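PDB 6AU1: putative hemin storage protein from Bordetella bronchiseptica, which cleaves deacetylated poly-beta-1,6-N-acetylglucosamine through its glycoside hydrolase domain and can disrupt bacterial biofilms. Local coordinates for residues Q283-V288 and V322-L327. Residues are numbered along the deposited sequence; the frame is centred on the assembly and turned at random.
Sequences QLVAAV and VQLRSL. With SO4 (sulfate ion), chain E.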
loop_
_atom_site.group_PDB
_atom_site.type_symbol
_atom_site.label_atom_id
_atom_site.label_comp_id
_atom_site.label_asym_id
_atom_site.label_seq_id
_atom_site.Cartn_x
_atom_site.Cartn_y
_atom_site.Cartn_z
ATOM N N GLN A 283 1.592 17.642 -13.646
ATOM C CA GLN A 283 0.373 18.017 -12.936
ATOM C C GLN A 283 0.271 17.351 -11.563
ATOM O O GLN A 283 -0.211 17.968 -10.609
ATOM C CB GLN A 283 -0.863 17.676 -13.773
ATOM C CG GLN A 283 -1.025 18.572 -14.980
ATOM C CD GLN A 283 -2.112 18.095 -15.923
ATOM O OE1 GLN A 283 -2.640 16.994 -15.772
ATOM N NE2 GLN A 283 -2.442 18.918 -16.911
ATOM N N LEU A 284 0.710 16.098 -11.464
ATOM C CA LEU A 284 0.662 15.397 -10.181
ATOM C C LEU A 284 1.566 16.089 -9.161
ATOM O O LEU A 284 1.155 16.340 -8.029
ATOM C CB LEU A 284 1.067 13.927 -10.338
ATOM C CG LEU A 284 0.885 13.054 -9.085
ATOM C CD1 LEU A 284 -0.588 12.792 -8.814
ATOM C CD2 LEU A 284 1.642 11.753 -9.247
ATOM N N VAL A 285 2.790 16.411 -9.572
ATOM C CA VAL A 285 3.728 17.104 -8.690
ATOM C C VAL A 285 3.184 18.472 -8.264
ATOM O O VAL A 285 3.263 18.839 -7.090
ATOM C CB VAL A 285 5.107 17.278 -9.370
ATOM C CG1 VAL A 285 6.009 18.151 -8.530
ATOM C CG2 VAL A 285 5.746 15.910 -9.585
ATOM N N ALA A 286 2.615 19.211 -9.214
ATOM C CA ALA A 286 2.044 20.523 -8.921
ATOM C C ALA A 286 0.941 20.409 -7.878
ATOM O O ALA A 286 0.829 21.251 -6.983
ATOM C CB ALA A 286 1.508 21.170 -10.186
ATOM N N ALA A 287 0.122 19.366 -8.001
ATOM C CA ALA A 287 -0.972 19.146 -7.059
ATOM C C ALA A 287 -0.441 18.887 -5.657
ATOM O O ALA A 287 -0.965 19.421 -4.679
ATOM C CB ALA A 287 -1.857 17.983 -7.517
ATOM N N VAL A 288 0.596 18.056 -5.565
ATOM C CA VAL A 288 1.211 17.748 -4.280
ATOM C C VAL A 288 1.847 19.005 -3.679
ATOM O O VAL A 288 1.690 19.282 -2.487
ATOM C CB VAL A 288 2.264 16.632 -4.420
ATOM C CG1 VAL A 288 2.990 16.413 -3.106
ATOM C CG2 VAL A 288 1.582 15.346 -4.868
ATOM N N VAL A 322 14.433 11.864 -13.136
ATOM C CA VAL A 322 15.090 13.139 -13.412
ATOM C C VAL A 322 14.039 14.247 -13.479
ATOM O O VAL A 322 14.264 15.359 -12.987
ATOM C CB VAL A 322 15.923 13.088 -14.723
ATOM C CG1 VAL A 322 16.401 14.496 -15.153
ATOM C CG2 VAL A 322 17.115 12.145 -14.542
ATOM N N GLN A 323 12.877 13.936 -14.053
ATOM C CA GLN A 323 11.819 14.935 -14.155
ATOM C C GLN A 323 11.359 15.355 -12.759
ATOM O O GLN A 323 11.186 16.555 -12.496
ATOM C CB GLN A 323 10.625 14.414 -14.972
ATOM C CG GLN A 323 9.476 15.419 -15.059
ATOM C CD GLN A 323 8.198 14.831 -15.655
ATOM O OE1 GLN A 323 8.003 13.616 -15.665
ATOM N NE2 GLN A 323 7.328 15.702 -16.163
ATOM N N LEU A 324 11.144 14.370 -11.887
ATOM C CA LEU A 324 10.784 14.634 -10.490
ATOM C C LEU A 324 11.824 15.527 -9.819
ATOM O O LEU A 324 11.477 16.533 -9.195
ATOM C CB LEU A 324 10.634 13.331 -9.698
ATOM C CG LEU A 324 9.462 12.414 -10.060
ATOM C CD1 LEU A 324 9.544 11.098 -9.279
ATOM C CD2 LEU A 324 8.115 13.109 -9.840
ATOM N N ARG A 325 13.098 15.167 -9.953
ATOM C CA ARG A 325 14.171 15.988 -9.382
ATOM C C ARG A 325 14.106 17.436 -9.876
ATOM O O ARG A 325 14.259 18.374 -9.090
ATOM C CB ARG A 325 15.536 15.385 -9.704
ATOM C CG ARG A 325 15.737 13.991 -9.109
ATOM C CD ARG A 325 16.883 13.261 -9.791
ATOM N NE ARG A 325 18.171 13.869 -9.481
ATOM C CZ ARG A 325 18.915 13.514 -8.445
ATOM N NH1 ARG A 325 18.480 12.563 -7.633
ATOM N NH2 ARG A 325 20.080 14.103 -8.224
ATOM N N SER A 326 13.866 17.619 -11.172
ATOM C CA SER A 326 13.837 18.959 -11.760
ATOM C C SER A 326 12.662 19.786 -11.242
ATOM O O SER A 326 12.682 21.015 -11.325
ATOM C CB SER A 326 13.761 18.883 -13.285
ATOM O OG SER A 326 12.449 18.512 -13.691
ATOM N N LEU A 327 11.643 19.111 -10.721
ATOM C CA LEU A 327 10.453 19.782 -10.206
ATOM C C LEU A 327 10.467 19.907 -8.683
ATOM O O LEU A 327 9.503 20.387 -8.089
ATOM C CB LEU A 327 9.194 19.030 -10.643
ATOM C CG LEU A 327 8.940 18.965 -12.151
ATOM C CD1 LEU A 327 7.856 17.938 -12.461
ATOM C CD2 LEU A 327 8.569 20.340 -12.709
HETATM S S SO4 E . 1.172 21.692 -18.050
HETATM O O1 SO4 E . 1.553 21.064 -19.313
HETATM O O2 SO4 E . 1.215 23.143 -18.197
HETATM O O3 SO4 E . 2.108 21.290 -17.004
HETATM O O4 SO4 E . -0.178 21.280 -17.676
#
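Val285 points its two methyls at Leu324 and Leu327, touching Leu324 with CG2 and Leu327 with both, CG1 the nearer, a compact example of how one beta-branched residue can join two neighbouring helices. Its CB points toward the 322-327 segment. On that segment Gln323 comes first: its side chain runs out extended to the 277-290 helix, where NE2 donates a hydrogen bond to the backbone carbonyl of Glu278, about two turns before Val285. Leu324 follows, and its branch tip does the touching, with CD2 lying 3.7 Å from CG2 of Val285. CG of Leu324 sits opposite its own carbonyl carbon (chi1 -68°), and chi2 (174°) sends CD1 out in the extended direction and leaves CD2 as the branch turned to the valine. Both residues also rest on Phe299 of strand 297-305, so the two helices share an aromatic floor supplied by the sheet. This is the layering of a TIM-barrel-type fold, in which helices 277-290 and 314-326 are neighbours on the outer wall and pack against the parallel strands inside them. Further along, Ser326 turns its hydroxyl back on the helix, OG donating to the carbonyl O of Gln323 at 2.6 Å. Leu327 then meets the other methyl of Val285: CB is 3.9 Å from CG1, which chi1 of 172° places anti to the valine's backbone N. Reaching past that first branch to the second, CD1 of Leu327 comes to 4.1 Å from CG2 of Val285.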